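Protease Do-like 8, chloroplastic (Arabidopsis thaliana, PDB 4IC6) is probably a serine endopeptidase of the HtrA (Deg) family, thought to cleave proteins in the chloroplast thylakoid. Local coordinates at residues T80-I85 with A124-V129; C156-N161 with P201-G206. The protein carries 1 engineered substitution. All coordinates share one frame; numbering follows the deposited sequence.

Contact 1 (T80-I85 with A124-V129)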
loop_
_atom_site.group_PDB
_atom_site.type_symbol
_atom_site.label_atom_id
_atom_site.label_comp_id
_atom_site.label_asym_id
_atom_site.label_seq_id
_atom_site.Cartn_x
_atom_site.Cartn_y
_atom_site.Cartn_z
ATOM N N THR A 80 17.523 -28.703 -2.181
ATOM C CA THR A 80 16.703 -27.562 -1.758
ATOM C C THR A 80 16.555 -26.561 -2.903
ATOM O O THR A 80 17.089 -26.782 -3.992
ATOM C CB THR A 80 17.337 -26.853 -0.535
ATOM O OG1 THR A 80 16.402 -25.936 0.054
ATOM C CG2 THR A 80 18.600 -26.101 -0.953
ATOM N N ASN A 81 15.843 -25.464 -2.664
ATOM C CA ASN A 81 15.839 -24.365 -3.627
ATOM C C ASN A 81 17.161 -23.597 -3.597
ATOM O O ASN A 81 17.790 -23.434 -2.541
ATOM C CB ASN A 81 14.717 -23.361 -3.348
ATOM C CG ASN A 81 13.345 -23.895 -3.690
ATOM O OD1 ASN A 81 12.432 -23.842 -2.866
ATOM N ND2 ASN A 81 13.185 -24.402 -4.907
ATOM N N TYR A 82 17.560 -23.118 -4.769
ATOM C CA TYR A 82 18.648 -22.171 -4.906
ATOM C C TYR A 82 18.330 -21.005 -3.969
ATOM O O TYR A 82 19.186 -20.531 -3.233
ATOM C CB TYR A 82 18.727 -21.712 -6.371
ATOM C CG TYR A 82 19.855 -20.748 -6.717
ATOM C CD1 TYR A 82 20.914 -21.150 -7.522
ATOM C CD2 TYR A 82 19.829 -19.427 -6.290
ATOM C CE1 TYR A 82 21.938 -20.269 -7.863
ATOM C CE2 TYR A 82 20.845 -18.544 -6.624
ATOM C CZ TYR A 82 21.898 -18.976 -7.410
ATOM O OH TYR A 82 22.912 -18.105 -7.740
ATOM N N HIS A 83 17.071 -20.579 -3.965
ATOM C CA HIS A 83 16.657 -19.434 -3.162
ATOM C C HIS A 83 16.812 -19.582 -1.643
ATOM O O HIS A 83 17.025 -18.583 -0.972
ATOM C CB HIS A 83 15.205 -19.018 -3.484
ATOM C CG HIS A 83 14.792 -17.738 -2.815
ATOM N ND1 HIS A 83 13.917 -17.701 -1.748
ATOM C CD2 HIS A 83 15.163 -16.460 -3.041
ATOM C CE1 HIS A 83 13.761 -16.446 -1.355
ATOM N NE2 HIS A 83 14.500 -15.674 -2.129
ATOM N N VAL A 84 16.701 -20.790 -1.085
ATOM C CA VAL A 84 16.817 -20.881 0.370
ATOM C C VAL A 84 18.245 -20.565 0.844
ATOM O O VAL A 84 18.448 -20.078 1.957
ATOM C CB VAL A 84 16.308 -22.214 0.987
ATOM C CG1 VAL A 84 14.939 -22.603 0.430
ATOM C CG2 VAL A 84 17.324 -23.322 0.840
ATOM N N ILE A 85 19.231 -20.825 -0.010
ATOM C CA ILE A 85 20.590 -20.373 0.279
ATOM C C ILE A 85 21.040 -19.291 -0.686
ATOM O O ILE A 85 22.214 -19.224 -1.032
ATOM C CB ILE A 85 21.605 -21.537 0.276
ATOM C CG1 ILE A 85 21.505 -22.355 -1.019
ATOM C CG2 ILE A 85 21.385 -22.421 1.475
ATOM C CD1 ILE A 85 22.810 -23.067 -1.378
ATOM N N ALA A 124 18.533 -21.314 -12.849
ATOM C CA ALA A 124 17.450 -21.461 -13.823
ATOM C C ALA A 124 16.322 -22.367 -13.329
ATOM O O ALA A 124 15.155 -22.088 -13.571
ATOM C CB ALA A 124 18.004 -21.962 -15.155
ATOM N N LYS A 125 16.657 -23.458 -12.643
ATOM C CA LYS A 125 15.631 -24.343 -12.084
ATOM C C LYS A 125 15.419 -24.163 -10.576
ATOM O O LYS A 125 14.692 -24.941 -9.958
ATOM C CB LYS A 125 15.934 -25.813 -12.413
ATOM C CG LYS A 125 15.969 -26.131 -13.912
ATOM C CD LYS A 125 14.596 -25.834 -14.553
ATOM C CE LYS A 125 14.471 -26.436 -15.952
ATOM N NZ LYS A 125 13.073 -26.294 -16.495
ATOM N N ASP A 126 16.036 -23.129 -10.004
ATOM C CA ASP A 126 15.937 -22.842 -8.567
ATOM C C ASP A 126 16.201 -24.086 -7.729
ATOM O O ASP A 126 15.381 -24.466 -6.889
ATOM C CB ASP A 126 14.552 -22.275 -8.196
ATOM C CG ASP A 126 14.544 -21.605 -6.828
ATOM O OD1 ASP A 126 15.582 -21.667 -6.119
ATOM O OD2 ASP A 126 13.499 -21.026 -6.457
ATOM N N LEU A 127 17.346 -24.723 -7.961
ATOM C CA LEU A 127 17.730 -25.890 -7.181
ATOM C C LEU A 127 19.164 -25.783 -6.717
ATOM O O LEU A 127 20.020 -25.253 -7.430
ATOM C CB LEU A 127 17.553 -27.174 -7.992
ATOM C CG LEU A 127 16.095 -27.479 -8.331
ATOM C CD1 LEU A 127 16.021 -28.547 -9.419
ATOM C CD2 LEU A 127 15.360 -27.909 -7.062
ATOM N N ALA A 128 19.413 -26.284 -5.513
ATOM C CA ALA A 128 20.764 -26.310 -4.948
ATOM C C ALA A 128 20.956 -27.645 -4.268
ATOM O O ALA A 128 19.994 -28.248 -3.789
ATOM C CB ALA A 128 20.955 -25.180 -3.948
ATOM N N VAL A 129 22.200 -28.113 -4.234
ATOM C CA VAL A 129 22.506 -29.364 -3.574
ATOM C C VAL A 129 23.601 -29.135 -2.534
ATOM O O VAL A 129 24.638 -28.556 -2.842
ATOM C CB VAL A 129 22.952 -30.428 -4.601
ATOM C CG1 VAL A 129 23.282 -31.755 -3.901
ATOM C CG2 VAL A 129 21.860 -30.639 -5.638
#
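The carboxylate of D126 reaches over to the chain at N81-H83, its CG anti to the backbone N (chi1 -164°). OD1 receives H83 N at 2.8 Å on its syn lone pair, the side facing OD2, while OD2 is hydrogen-bonded to S183 OG. The N81 amide meets D126 at the backbone: ND2 gives a nearly straight bond (176°) to D126 O at 3.0 Å, that oxygen lying in the amide plane, and Y82 N adds a weak one. The amide and carboxylate planes are 35° apart. Both D126 and H83 are predicted charge-relay residues, yet the imidazole swings outward and H83 ND1 stays 5.8 Å from D126 OD2, so the usual Asp-His pair of a catalytic triad is not closed here. An alanine at D126 would probably leave H83 N and S183 OG without their partner and set the chain at H83 freer to shift. Next along the two chains, T80 and A128 form an antiparallel hydrogen-bonded pair, and I85 CD1 rests on A128 CB at 3.8 Å. The pair joins strands 77-80 and 127-131 of the first barrel; strand 42-47 covers T80 and I85, while helix 238-251 and strand 233-237 pack on L127.

Contact 2 (C156-N161 with P201-G206); sequences CLAIGN and PGNAGG. Engineered in segment 201-206: A204 (natural residue Ser).
N203 points its side chain at A158-G160 of strand 155-160, and its course from CB to tip accounts for much of the contact. CB sits 3.8 Å from I159 O, beside the peptide that runs on to G160. From there CG turns in between the backbone N and the carbonyl carbon (chi1 64°), which carries the amide back along the strand to A158. Its two tips then have different tasks. OD1 accepts the backbone N of N200, in the same loop. ND2 comes within 3.6 Å of the methyl group A158 CB, gives a hydrogen bond to A198 O, and gives another to a water at 3.1 Å, which in turn donates to A158 O at 2.8 Å. The amide is thus gripped at both ends, which fixes its rotation.

Around it the two backbones meet almost bare. G160 CA lies 3.7 Å from N203 CA and points a CA-H at G202 O; a CB on G160 would collide with both residues. Beyond the carbonyl oxygen of the same peptide, G206 CA approaches I159 O at 3.5 Å, and a CB there would collide with that oxygen. N203-G206 is a type II turn, closed by G206 N on N203 O, with G205 at the positive phi (86°) that favours glycine. A204, engineered from the predicted active-site serine, points its CB away from the strand. In chymotrypsin-like relatives the amides of residues placed like G202 and A204 form the oxyanion hole.

The chemistry is telling: no direct hydrogen bond crosses between the two segments. Shape, CA-H...O contacts and one bridging water do the joining, so the turn probably owes its form to glycines, to bonds within the loop and to the hydrogen bonds that N219 and T168 make to N203 O and G202 O.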
loop_
_atom_site.group_PDB
_atom_site.type_symbol
_atom_site.label_atom_id
_atom_site.label_comp_id
_atom_site.label_asym_id
_atom_site.label_seq_id
_atom_site.Cartn_x
_atom_site.Cartn_y
_atom_site.Cartn_z
ATOM N N CYS A 156 -2.154 -33.817 -2.796
ATOM C CA CYS A 156 -0.727 -33.588 -2.532
ATOM C C CYS A 156 -0.483 -33.008 -1.140
ATOM O O CYS A 156 -1.337 -32.301 -0.588
ATOM C CB CYS A 156 -0.092 -32.702 -3.606
ATOM S SG CYS A 156 -0.916 -31.143 -3.984
ATOM N N LEU A 157 0.684 -33.317 -0.574
ATOM C CA LEU A 157 1.057 -32.788 0.735
ATOM C C LEU A 157 2.371 -32.036 0.633
ATOM O O LEU A 157 3.350 -32.548 0.093
ATOM C CB LEU A 157 1.187 -33.885 1.808
ATOM C CG LEU A 157 0.709 -35.332 1.679
ATOM C CD1 LEU A 157 0.936 -36.040 3.026
ATOM C CD2 LEU A 157 -0.745 -35.471 1.246
ATOM N N ALA A 158 2.388 -30.819 1.154
ATOM C CA ALA A 158 3.592 -30.004 1.157
ATOM C C ALA A 158 4.139 -29.987 2.588
ATOM O O ALA A 158 3.444 -29.546 3.516
ATOM C CB ALA A 158 3.259 -28.582 0.682
ATOM N N ILE A 159 5.355 -30.497 2.768
ATOM C CA ILE A 159 5.954 -30.622 4.092
ATOM C C ILE A 159 7.123 -29.641 4.191
ATOM O O ILE A 159 7.861 -29.440 3.227
ATOM C CB ILE A 159 6.413 -32.083 4.366
ATOM C CG1 ILE A 159 5.229 -33.043 4.206
ATOM C CG2 ILE A 159 7.054 -32.225 5.743
ATOM C CD1 ILE A 159 5.506 -34.482 4.608
ATOM N N GLY A 160 7.267 -29.012 5.352
ATOM C CA GLY A 160 8.400 -28.147 5.623
ATOM C C GLY A 160 9.045 -28.437 6.963
ATOM O O GLY A 160 8.451 -29.055 7.843
ATOM N N ASN A 161 10.284 -27.997 7.113
ATOM C CA ASN A 161 10.966 -28.013 8.400
ATOM C C ASN A 161 11.679 -26.675 8.428
ATOM O O ASN A 161 12.878 -26.595 8.167
ATOM C CB ASN A 161 11.938 -29.188 8.452
ATOM C CG ASN A 161 12.779 -29.217 9.721
ATOM O OD1 ASN A 161 12.644 -28.367 10.615
ATOM N ND2 ASN A 161 13.658 -30.214 9.807
ATOM N N PRO A 201 6.792 -19.660 3.221
ATOM C CA PRO A 201 8.141 -19.755 3.808
ATOM C C PRO A 201 8.285 -20.949 4.744
ATOM O O PRO A 201 9.391 -21.444 4.938
ATOM C CB PRO A 201 8.278 -18.441 4.574
ATOM C CG PRO A 201 7.409 -17.480 3.778
ATOM C CD PRO A 201 6.207 -18.317 3.400
ATOM N N GLY A 202 7.165 -21.439 5.264
ATOM C CA GLY A 202 7.172 -22.555 6.188
ATOM C C GLY A 202 7.356 -23.903 5.515
ATOM O O GLY A 202 7.518 -24.912 6.204
ATOM N N ASN A 203 7.319 -23.942 4.186
ATOM C CA ASN A 203 7.595 -25.193 3.472
ATOM C C ASN A 203 8.423 -25.066 2.178
ATOM O O ASN A 203 8.673 -26.058 1.485
ATOM C CB ASN A 203 6.313 -25.998 3.244
ATOM C CG ASN A 203 5.317 -25.285 2.334
ATOM O OD1 ASN A 203 5.691 -24.465 1.499
ATOM N ND2 ASN A 203 4.034 -25.593 2.509
ATOM N N ALA A 204 8.870 -23.853 1.874
ATOM C CA ALA A 204 9.712 -23.612 0.703
ATOM C C ALA A 204 10.991 -24.450 0.791
ATOM O O ALA A 204 11.616 -24.520 1.854
ATOM C CB ALA A 204 10.048 -22.122 0.575
ATOM N N GLY A 205 11.362 -25.092 -0.322
ATOM C CA GLY A 205 12.510 -25.997 -0.375
ATOM C C GLY A 205 12.188 -27.429 0.038
ATOM O O GLY A 205 12.992 -28.357 -0.183
ATOM N N GLY A 206 11.028 -27.606 0.670
ATOM C CA GLY A 206 10.571 -28.905 1.121
ATOM C C GLY A 206 9.868 -29.668 0.010
ATOM O O GLY A 206 9.700 -29.157 -1.100
HETATM O O HOH W 1 3.892 -27.285 5.054
#

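Along the chain contact 1 closes before contact 2 opens, and strand 127-131 of the first is followed directly by strand 155-160 of the second. Contact 1 belongs to the first six-stranded antiparallel barrel, contact 2 to the second, the two-barrel plan of chymotrypsin-like proteases. Their centres are 14 Å apart, yet they touch where the barrels face each other: N81 OD1 lies 3.0 Å from G205 N, and V84 CG1 packs against A204 O. The predicted relay is thereby split, with H83 and D126 supplied by contact 1 and position 204 by contact 2. A working site would therefore probably depend on how the barrels are seated together.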